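Local coordinates for protein sugar phosphate isomerase/epimerase (Parabacteroides distasonis, PDB 3OBE) that probably works as an isomerase or epimerase acting on sugars or their phosphates, built on a xylose isomerase-like TIM barrel, at residues 167-172 against 216-221; 212-217 against 239-244. One frame throughout, in Å; residues are numbered along the deposited sequence.

Contact 1 of 2, residues 167-172 against 216-221; sequences GYHNHS and ELDVYW. With PO4 (phosphate ion), chain C.
At the C-terminal mouth of the TIM barrel, His169 and Asp218 meet where strand 165-169 runs out into a loop and strand 213-218 passes straight into helix 219-224. The ring of His169 turns its NE2 to Asp218 OD2 at 2.8 Å. The N-H points almost straight at the oxygen, which lies in the ring plane and accepts through its anti lone pair, so NE2 is the nitrogen that donates here. The ring meets the Glu216 carboxylate with planes perpendicular, His169 CB lying 3.4 Å from Glu216 OE1; that oxygen is hydrogen-bonded to His96.

Just beyond, Asn170 takes over the pairing. Its OD1 receives Asp218 N at 2.9 Å, nearly linearly, so a side chain continues what the parallel strands begin with Glu216 N to Tyr168 O. Asn170 ND2 donates to His171 O in the amide plane and, weakly, to Asp218 O.

Parallel β/α-barrels hold their sites at the C-terminal ends of their strands, and here Asp218 is also the N-cap of helix 219-224: its OD1 accepts Trp221 N at 2.9 Å from above the carboxylate plane. The two carboxylate oxygens are thereby divided between histidine and helix. Trp221 packs alongside His171, whose CD2 sits over one indole face, 3.4 Å from Trp221 NE1, while Ser172 OG donates to Trp221 O at 2.7 Å. His171 NE2 donates a nearly straight hydrogen bond, 2.6 Å, to O2 of a phosphate ion, probably from the crystallisation liquor.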
loop_
_atom_site.group_PDB
_atom_site.type_symbol
_atom_site.label_atom_id
_atom_site.label_comp_id
_atom_site.label_asym_id
_atom_site.label_seq_id
_atom_site.Cartn_x
_atom_site.Cartn_y
_atom_site.Cartn_z
ATOM N N GLY A 167 -2.162 5.711 6.072
ATOM C CA GLY A 167 -2.903 4.476 5.905
ATOM C C GLY A 167 -2.173 3.249 6.443
ATOM O O GLY A 167 -0.982 3.311 6.717
ATOM N N TYR A 168 -2.916 2.154 6.512
ATOM C CA TYR A 168 -2.449 0.871 7.037
ATOM C C TYR A 168 -2.713 -0.232 6.012
ATOM O O TYR A 168 -3.838 -0.377 5.528
ATOM C CB TYR A 168 -3.124 0.520 8.361
ATOM C CG TYR A 168 -2.618 -0.761 8.925
ATOM C CD1 TYR A 168 -1.372 -0.804 9.503
ATOM C CD2 TYR A 168 -3.314 -1.974 8.746
ATOM C CE1 TYR A 168 -0.865 -1.962 9.971
ATOM C CE2 TYR A 168 -2.795 -3.142 9.195
ATOM C CZ TYR A 168 -1.575 -3.127 9.833
ATOM O OH TYR A 168 -1.024 -4.286 10.354
ATOM N N HIS A 169 -1.669 -0.990 5.690
ATOM C CA HIS A 169 -1.708 -2.067 4.692
ATOM C C HIS A 169 -1.656 -3.398 5.392
ATOM O O HIS A 169 -0.698 -3.685 6.143
ATOM C CB HIS A 169 -0.536 -1.921 3.730
ATOM C CG HIS A 169 -0.387 -3.056 2.781
ATOM N ND1 HIS A 169 0.816 -3.680 2.588
ATOM C CD2 HIS A 169 -1.271 -3.653 1.939
ATOM C CE1 HIS A 169 0.668 -4.649 1.692
ATOM N NE2 HIS A 169 -0.591 -4.664 1.282
ATOM N N ASN A 170 -2.698 -4.190 5.195
ATOM C CA ASN A 170 -2.834 -5.484 5.788
ATOM C C ASN A 170 -2.121 -6.592 4.989
ATOM O O ASN A 170 -1.897 -6.473 3.781
ATOM C CB ASN A 170 -4.315 -5.947 5.890
ATOM C CG ASN A 170 -4.962 -6.068 4.554
ATOM O OD1 ASN A 170 -5.302 -5.060 3.936
ATOM N ND2 ASN A 170 -5.138 -7.292 4.074
ATOM N N HIS A 171 -1.855 -7.717 5.664
ATOM C CA HIS A 171 -1.592 -8.992 4.985
ATOM C C HIS A 171 -2.703 -9.936 5.458
ATOM O O HIS A 171 -3.852 -9.532 5.386
ATOM C CB HIS A 171 -0.183 -9.450 5.262
ATOM C CG HIS A 171 0.830 -8.491 4.697
ATOM N ND1 HIS A 171 1.055 -7.249 5.258
ATOM C CD2 HIS A 171 1.581 -8.548 3.568
ATOM C CE1 HIS A 171 1.946 -6.604 4.508
ATOM N NE2 HIS A 171 2.267 -7.360 3.473
ATOM N N SER A 172 -2.401 -11.138 5.935
ATOM C CA SER A 172 -3.477 -12.087 6.290
ATOM C C SER A 172 -3.744 -12.144 7.781
ATOM O O SER A 172 -4.848 -12.518 8.182
ATOM C CB SER A 172 -3.194 -13.486 5.762
ATOM O OG SER A 172 -3.059 -13.485 4.361
ATOM N N GLU A 216 -5.211 0.579 3.237
ATOM C CA GLU A 216 -4.784 0.074 1.914
ATOM C C GLU A 216 -5.099 -1.389 1.935
ATOM O O GLU A 216 -4.343 -2.204 2.483
ATOM C CB GLU A 216 -3.303 0.361 1.693
ATOM C CG GLU A 216 -2.694 -0.133 0.349
ATOM C CD GLU A 216 -1.320 0.360 0.165
ATOM O OE1 GLU A 216 -0.456 -0.106 0.905
ATOM O OE2 GLU A 216 -1.068 1.135 -0.801
ATOM N N LEU A 217 -6.235 -1.733 1.362
ATOM C CA LEU A 217 -6.746 -3.093 1.438
ATOM C C LEU A 217 -5.975 -3.979 0.493
ATOM O O LEU A 217 -5.990 -3.763 -0.705
ATOM C CB LEU A 217 -8.218 -3.170 1.106
ATOM C CG LEU A 217 -8.819 -4.568 1.162
ATOM C CD1 LEU A 217 -8.566 -5.235 2.559
ATOM C CD2 LEU A 217 -10.245 -4.545 0.750
ATOM N N ASP A 218 -5.302 -4.955 1.077
ATOM C CA ASP A 218 -4.645 -6.013 0.264
ATOM C C ASP A 218 -5.653 -7.092 -0.070
ATOM O O ASP A 218 -6.021 -7.895 0.775
ATOM C CB ASP A 218 -3.412 -6.617 0.883
ATOM C CG ASP A 218 -2.542 -7.238 -0.196
ATOM O OD1 ASP A 218 -3.061 -8.220 -0.807
ATOM O OD2 ASP A 218 -1.425 -6.715 -0.473
ATOM N N VAL A 219 -6.173 -7.044 -1.301
ATOM C CA VAL A 219 -7.253 -7.939 -1.656
ATOM C C VAL A 219 -6.768 -9.389 -1.671
ATOM O O VAL A 219 -7.519 -10.319 -1.329
ATOM C CB VAL A 219 -7.937 -7.523 -2.967
ATOM C CG1 VAL A 219 -8.601 -6.177 -2.767
ATOM C CG2 VAL A 219 -6.943 -7.530 -4.166
ATOM N N TYR A 220 -5.514 -9.604 -2.062
ATOM C CA TYR A 220 -4.964 -10.969 -2.129
ATOM C C TYR A 220 -4.757 -11.540 -0.741
ATOM O O TYR A 220 -5.163 -12.651 -0.476
ATOM C CB TYR A 220 -3.632 -10.978 -2.849
ATOM C CG TYR A 220 -2.952 -12.304 -2.893
ATOM C CD1 TYR A 220 -3.323 -13.298 -3.841
ATOM C CD2 TYR A 220 -1.904 -12.600 -2.018
ATOM C CE1 TYR A 220 -2.614 -14.525 -3.895
ATOM C CE2 TYR A 220 -1.246 -13.811 -2.083
ATOM C CZ TYR A 220 -1.595 -14.750 -3.012
ATOM O OH TYR A 220 -0.935 -15.940 -3.066
ATOM N N TRP A 221 -4.115 -10.788 0.146
ATOM C CA TRP A 221 -3.835 -11.357 1.466
ATOM C C TRP A 221 -5.148 -11.486 2.267
ATOM O O TRP A 221 -5.241 -12.347 3.148
ATOM C CB TRP A 221 -2.797 -10.521 2.218
ATOM C CG TRP A 221 -1.410 -10.600 1.601
ATOM C CD1 TRP A 221 -0.685 -9.550 1.097
ATOM C CD2 TRP A 221 -0.589 -11.765 1.405
ATOM N NE1 TRP A 221 0.523 -9.979 0.639
ATOM C CE2 TRP A 221 0.619 -11.333 0.805
ATOM C CE3 TRP A 221 -0.738 -13.125 1.702
ATOM C CZ2 TRP A 221 1.640 -12.220 0.460
ATOM C CZ3 TRP A 221 0.280 -13.987 1.357
ATOM C CH2 TRP A 221 1.450 -13.535 0.736
HETATM P P PO4 C . 4.581 -5.589 1.237
HETATM O O1 PO4 C . 5.784 -6.011 0.383
HETATM O O2 PO4 C . 3.667 -6.771 1.305
HETATM O O3 PO4 C . 3.931 -4.448 0.398
HETATM O O4 PO4 C . 4.980 -5.018 2.555
#

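Contact 2 of 2, residues 212-217 against 239-244; sequences KVMFEL and RFKLLH
This is a parallel strand pair in the wall of the barrel, buried, with Phe215 of strand 213-218 set against Phe240 of strand 240-245 and Glu216 against Leu242. The ladder starts with Phe215 N to Arg239 O and goes on through Leu217 N to Leu242 O and His244 N to Leu217 O, both 2.9 Å. Between the Phe215-Phe240 and Glu216-Leu242 pairs the register slips by one residue, a beta bulge, and Phe215 O is left with two weak donors, Lys241 N and Leu242 N.

At the strand starts Arg239 folds back, bent at chi2 and chi3, and gives a nearly straight hydrogen bond from NH2 to Val213 O, 2.9 Å, in the guanidinium plane but above the carbonyl plane. Arg239 NE donates to a water that also lies 2.8 Å from Val213 O, NH2 also bonds to Thr208, and NH1 reaches Leu205 O. Phe215 CE1 comes over a guanidinium face, with the ring plane turned 77° to it.

As in other β/α-barrels, side chains divide between the helix layer and the barrel interior, the bulge at Lys241 interrupting the alternation. On the helix side Phe240 presents CD1 to Phe215 CB at 3.4 Å, and Leu217 CD2 lies over the centre of the Phe240 ring. Inside, selenomethionine Met214 packs CE on Leu242 CD1 at 3.6 Å. Further along, the extended Glu216 side chain (CG anti to the backbone N, chi1 179°) passes Leu242 CB and brings its CD to 3.3 Å from His244 CD2, carboxylate and ring inclined at 49°. His244 NE2 bonds to Glu54 and Glu216 OE1 to His96. An alanine in place of Glu216 would probably leave His96 NE2 without this acceptor and open a gap beside the His244 ring.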
loop_
_atom_site.group_PDB
_atom_site.type_symbol
_atom_site.label_atom_id
_atom_site.label_comp_id
_atom_site.label_asym_id
_atom_site.label_seq_id
_atom_site.Cartn_x
_atom_site.Cartn_y
_atom_site.Cartn_z
ATOM N N LYS A 212 -8.345 10.659 10.162
ATOM C CA LYS A 212 -6.910 10.518 10.441
ATOM C C LYS A 212 -6.276 9.297 9.737
ATOM O O LYS A 212 -5.131 9.336 9.429
ATOM C CB LYS A 212 -6.667 10.364 11.930
ATOM C CG LYS A 212 -7.062 11.579 12.771
ATOM C CD LYS A 212 -6.938 11.259 14.261
ATOM C CE LYS A 212 -7.530 12.346 15.172
ATOM N NZ LYS A 212 -7.495 11.954 16.594
ATOM N N VAL A 213 -7.031 8.211 9.598
ATOM C CA VAL A 213 -6.516 6.939 9.176
ATOM C C VAL A 213 -7.372 6.337 8.080
ATOM O O VAL A 213 -8.594 6.240 8.230
ATOM C CB VAL A 213 -6.465 5.960 10.372
ATOM C CG1 VAL A 213 -6.123 4.498 9.922
ATOM C CG2 VAL A 213 -5.468 6.462 11.411
HETATM N N MSE A 214 -6.708 5.904 6.995
HETATM C CA MSE A 214 -7.383 5.072 5.999
HETATM C C MSE A 214 -6.620 3.750 5.869
HETATM O O MSE A 214 -5.615 3.509 6.572
HETATM C CB MSE A 214 -7.507 5.825 4.670
HETATM C CG MSE A 214 -6.190 6.319 4.060
HETATM SE SE MSE A 214 -5.264 4.937 3.043
HETATM C CE MSE A 214 -3.781 6.075 2.481
ATOM N N PHE A 215 -7.146 2.856 5.029
ATOM C CA PHE A 215 -6.661 1.511 4.890
ATOM C C PHE A 215 -6.342 1.244 3.426
ATOM O O PHE A 215 -7.120 1.629 2.512
ATOM C CB PHE A 215 -7.636 0.478 5.500
ATOM C CG PHE A 215 -7.697 0.571 7.032
ATOM C CD1 PHE A 215 -8.469 1.554 7.639
ATOM C CD2 PHE A 215 -6.888 -0.215 7.840
ATOM C CE1 PHE A 215 -8.456 1.704 8.995
ATOM C CE2 PHE A 215 -6.911 -0.063 9.231
ATOM C CZ PHE A 215 -7.667 0.893 9.793
ATOM N N GLU A 216 -5.211 0.579 3.237
ATOM C CA GLU A 216 -4.784 0.074 1.914
ATOM C C GLU A 216 -5.099 -1.389 1.935
ATOM O O GLU A 216 -4.343 -2.204 2.483
ATOM C CB GLU A 216 -3.303 0.361 1.693
ATOM C CG GLU A 216 -2.694 -0.133 0.349
ATOM C CD GLU A 216 -1.320 0.360 0.165
ATOM O OE1 GLU A 216 -0.456 -0.106 0.905
ATOM O OE2 GLU A 216 -1.068 1.135 -0.801
ATOM N N LEU A 217 -6.235 -1.733 1.362
ATOM C CA LEU A 217 -6.746 -3.093 1.438
ATOM C C LEU A 217 -5.975 -3.979 0.493
ATOM O O LEU A 217 -5.990 -3.763 -0.705
ATOM C CB LEU A 217 -8.218 -3.170 1.106
ATOM C CG LEU A 217 -8.819 -4.568 1.162
ATOM C CD1 LEU A 217 -8.566 -5.235 2.559
ATOM C CD2 LEU A 217 -10.245 -4.545 0.750
ATOM N N ARG A 239 -13.433 3.804 4.359
ATOM C CA ARG A 239 -12.137 3.569 5.035
ATOM C C ARG A 239 -11.035 2.989 4.135
ATOM O O ARG A 239 -9.859 3.274 4.316
ATOM C CB ARG A 239 -12.313 2.633 6.215
ATOM C CG ARG A 239 -13.389 3.019 7.221
ATOM C CD ARG A 239 -13.318 4.424 7.755
ATOM N NE ARG A 239 -12.012 4.736 8.305
ATOM C CZ ARG A 239 -11.599 4.328 9.499
ATOM N NH1 ARG A 239 -12.381 3.581 10.260
ATOM N NH2 ARG A 239 -10.393 4.678 9.918
ATOM N N PHE A 240 -11.437 2.183 3.148
ATOM C CA PHE A 240 -10.511 1.584 2.214
ATOM C C PHE A 240 -10.304 2.525 1.055
ATOM O O PHE A 240 -11.070 2.505 0.089
ATOM C CB PHE A 240 -11.074 0.217 1.802
ATOM C CG PHE A 240 -11.048 -0.779 2.899
ATOM C CD1 PHE A 240 -9.842 -1.125 3.482
ATOM C CD2 PHE A 240 -12.205 -1.389 3.386
ATOM C CE1 PHE A 240 -9.787 -2.057 4.516
ATOM C CE2 PHE A 240 -12.125 -2.289 4.420
ATOM C CZ PHE A 240 -10.939 -2.634 4.956
ATOM N N LYS A 241 -9.290 3.387 1.161
ATOM C CA LYS A 241 -9.069 4.436 0.175
ATOM C C LYS A 241 -8.055 4.030 -0.916
ATOM O O LYS A 241 -8.026 4.651 -1.981
ATOM C CB LYS A 241 -8.620 5.760 0.845
ATOM C CG LYS A 241 -9.722 6.429 1.704
ATOM C CD LYS A 241 -9.314 7.833 2.160
ATOM C CE LYS A 241 -10.382 8.537 3.003
ATOM N NZ LYS A 241 -9.859 9.769 3.640
ATOM N N LEU A 242 -7.249 3.019 -0.629
ATOM C CA LEU A 242 -6.317 2.421 -1.587
ATOM C C LEU A 242 -6.530 0.913 -1.598
ATOM O O LEU A 242 -6.955 0.292 -0.601
ATOM C CB LEU A 242 -4.859 2.717 -1.206
ATOM C CG LEU A 242 -4.382 4.146 -1.125
ATOM C CD1 LEU A 242 -2.971 4.196 -0.514
ATOM C CD2 LEU A 242 -4.449 4.820 -2.490
ATOM N N LEU A 243 -6.173 0.277 -2.716
ATOM C CA LEU A 243 -5.978 -1.150 -2.731
ATOM C C LEU A 243 -4.532 -1.464 -3.060
ATOM O O LEU A 243 -3.871 -0.713 -3.811
ATOM C CB LEU A 243 -6.821 -1.840 -3.796
ATOM C CG LEU A 243 -8.345 -1.588 -3.779
ATOM C CD1 LEU A 243 -9.087 -2.266 -4.973
ATOM C CD2 LEU A 243 -8.937 -1.985 -2.414
ATOM N N HIS A 244 -4.094 -2.623 -2.576
ATOM C CA HIS A 244 -3.033 -3.360 -3.244
ATOM C C HIS A 244 -3.672 -4.416 -4.125
ATOM O O HIS A 244 -4.556 -5.172 -3.666
ATOM C CB HIS A 244 -2.075 -4.012 -2.275
ATOM C CG HIS A 244 -0.821 -3.230 -2.099
ATOM N ND1 HIS A 244 0.407 -3.808 -1.870
ATOM C CD2 HIS A 244 -0.614 -1.891 -2.091
ATOM C CE1 HIS A 244 1.326 -2.869 -1.744
ATOM N NE2 HIS A 244 0.736 -1.688 -1.849
HETATM O O HOH W 1 -10.762 6.472 6.473
#

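How the contacts relate
Along the chain, strand 165-169 comes first, then 213-218, then 240-245, and the three are consecutive neighbours in the parallel barrel sheet. Contact 1 closes the 43-residue excursion that includes helix 200-207; contact 2 closes the shorter one through helices 219-224 and 229-235. The second span begins before the first has ended, so the two cross without nesting, and their segments share Glu216 and Leu217. Strand 213-218 is the common member, hydrogen-bonded on one edge to 165-169 and on the other to 240-245. Inside the barrel mouth the contacts also touch directly: His169 NE2 packs against His244 ND1, and Asp218 OD2 against His244 CB.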